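Uncharacterized protein (Pseudomonas aeruginosa UCBPP-PA14, PDB 3FD9) acts as an anti-activator that represses type III secretion genes by blocking self-association and DNA binding of the activator ExsA, and may itself bind DNA. Local coordinates at the interface of chains A and B. Coordinates in Å, arbitrary orientation; residue numbers count along the deposited sequence, not the author numbering. Chains: chain A/B, Uncharacterized protein.

The interface of chains A and B. Residues chain A 100, 105, 108-109, 112, 193, 197; chain B 35, 38-39.
One face of the B:Arg38 guanidinium lies against A:Tyr108, whose ring atom CD2 sits 3.3 Å from B:Arg38 NE. The two planes are turned 49° apart, so the ring meets the group obliquely and near its rim. Water 1 sits at the guanidinium edge, in its plane. It pairs with NE and NH2 of B:Arg38 and, at 2.7 Å, with the backbone carbonyl O of A:Leu105. The A:Trp193 indole has A:Tyr108 CD1 over the centre of one face. In turn, A:Trp193 NE1 lies over one face of the A:Tyr108 ring, offset toward the rim. B:Met39 crosses this indole at about a right angle, its selenium SE 3.4 Å from the pyrrole nitrogen NE1 of A:Trp193.

B:Arg38 leaves its helix with CG anti to the backbone N (chi1 168°), then bends at chi2 and chi3, which brings its tip to that of A:Glu112. The glutamate runs extended from helix 96-115. B:Arg38 NH1 forms a salt bridge and donates a hydrogen bond to A:Glu112 OE2 at 2.8 Å, while its NH2 donates to A:Glu112 OE1 at 3.2 Å. Both oxygens are met from above the carboxylate plane, which stands 77° from the guanidinium. This grip and the water would restrict rotation of the guanidinium.

The apolar half is formed by helix 30-39 of chain B against helices 96-115 and 193-203 of chain A. A:Leu105 splits its branches: CD1 faces B:Leu35, while CD2 touches B:Met39 and B:Arg38. This patch belongs to a contact between two copies that is not an exact two-fold; the structure alone does not show that it forms in the cell. Selenomethionine B:Met39 crosses selenomethionine A:Met197, with SE of B:Met39 3.8 Å from CG of A:Met197.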
# COMPACT_ATOMS: atom_id res chain seq x y z
N ILE A 100 19.60 -10.85 4.58
CA ILE A 100 18.81 -11.54 3.56
C ILE A 100 18.54 -10.65 2.37
O ILE A 100 18.64 -11.08 1.22
CB ILE A 100 17.46 -12.00 4.12
CG1 ILE A 100 17.65 -13.14 5.13
CG2 ILE A 100 16.55 -12.45 3.00
CD1 ILE A 100 16.42 -13.41 5.98
N LEU A 105 19.60 -12.91 -0.93
CA LEU A 105 18.67 -12.90 -2.05
C LEU A 105 19.27 -12.36 -3.36
O LEU A 105 19.12 -12.99 -4.41
CB LEU A 105 17.39 -12.13 -1.69
CG LEU A 105 16.46 -12.82 -0.70
CD1 LEU A 105 15.14 -12.09 -0.67
CD2 LEU A 105 16.24 -14.28 -1.07
N TYR A 108 21.83 -14.89 -4.55
CA TYR A 108 21.24 -16.11 -5.07
C TYR A 108 20.67 -15.89 -6.46
O TYR A 108 20.72 -16.77 -7.30
CB TYR A 108 20.14 -16.65 -4.15
CG TYR A 108 19.61 -17.98 -4.60
CD1 TYR A 108 20.09 -19.17 -4.06
CD2 TYR A 108 18.64 -18.06 -5.60
CE1 TYR A 108 19.61 -20.40 -4.48
CE2 TYR A 108 18.16 -19.28 -6.03
CZ TYR A 108 18.65 -20.44 -5.46
OH TYR A 108 18.16 -21.65 -5.89
N GLY A 109 20.11 -14.71 -6.69
CA GLY A 109 19.62 -14.38 -8.02
C GLY A 109 20.77 -14.35 -9.00
O GLY A 109 20.65 -14.82 -10.13
N GLU A 112 22.07 -18.04 -9.46
CA GLU A 112 21.10 -18.63 -10.35
C GLU A 112 21.38 -18.35 -11.84
O GLU A 112 21.23 -19.24 -12.68
CB GLU A 112 19.72 -18.09 -9.98
CG GLU A 112 18.57 -18.89 -10.49
CD GLU A 112 17.27 -18.22 -10.19
OE1 GLU A 112 17.16 -17.00 -10.41
OE2 GLU A 112 16.35 -18.92 -9.71
N TRP A 193 20.33 -24.79 0.60
CA TRP A 193 19.88 -23.40 0.54
C TRP A 193 18.65 -23.21 1.41
O TRP A 193 18.58 -22.27 2.18
CB TRP A 193 19.61 -22.98 -0.91
CG TRP A 193 18.78 -21.73 -1.09
CD1 TRP A 193 17.49 -21.66 -1.53
CD2 TRP A 193 19.20 -20.38 -0.87
NE1 TRP A 193 17.08 -20.35 -1.58
CE2 TRP A 193 18.11 -19.55 -1.18
CE3 TRP A 193 20.39 -19.80 -0.43
CZ2 TRP A 193 18.17 -18.17 -1.07
CZ3 TRP A 193 20.45 -18.43 -0.32
CH2 TRP A 193 19.35 -17.62 -0.64
N MSE A 197 18.38 -21.12 5.12
CA MSE A 197 17.50 -19.97 5.27
C MSE A 197 16.61 -20.12 6.50
O MSE A 197 16.37 -19.16 7.22
CB MSE A 197 16.65 -19.78 4.02
CG MSE A 197 15.75 -18.55 4.05
SE MSE A 197 16.74 -16.85 4.19
CE MSE A 197 17.86 -16.98 2.58
N LEU B 35 10.92 -12.64 -0.76
CA LEU B 35 11.45 -13.78 -0.02
C LEU B 35 10.60 -15.03 -0.25
O LEU B 35 11.14 -16.09 -0.53
CB LEU B 35 11.50 -13.46 1.47
CG LEU B 35 11.92 -14.59 2.41
CD1 LEU B 35 13.31 -15.10 2.05
CD2 LEU B 35 11.85 -14.11 3.86
N ARG B 38 11.01 -16.64 -3.66
CA ARG B 38 12.30 -17.29 -3.84
C ARG B 38 12.43 -18.58 -3.03
O ARG B 38 13.16 -19.48 -3.42
CB ARG B 38 13.42 -16.32 -3.46
CG ARG B 38 14.77 -16.98 -3.34
CD ARG B 38 15.22 -17.55 -4.67
NE ARG B 38 15.71 -16.52 -5.58
CZ ARG B 38 15.70 -16.64 -6.90
NH1 ARG B 38 15.21 -17.73 -7.48
NH2 ARG B 38 16.16 -15.65 -7.66
N MSE B 39 11.72 -18.65 -1.91
CA MSE B 39 11.83 -19.82 -1.03
C MSE B 39 10.82 -20.92 -1.37
O MSE B 39 11.13 -22.10 -1.26
CB MSE B 39 11.69 -19.43 0.44
CG MSE B 39 12.80 -18.53 0.92
SE MSE B 39 14.62 -19.18 0.52
CE MSE B 39 15.51 -17.46 0.48
O HOH W 1 16.77 -14.15 -5.14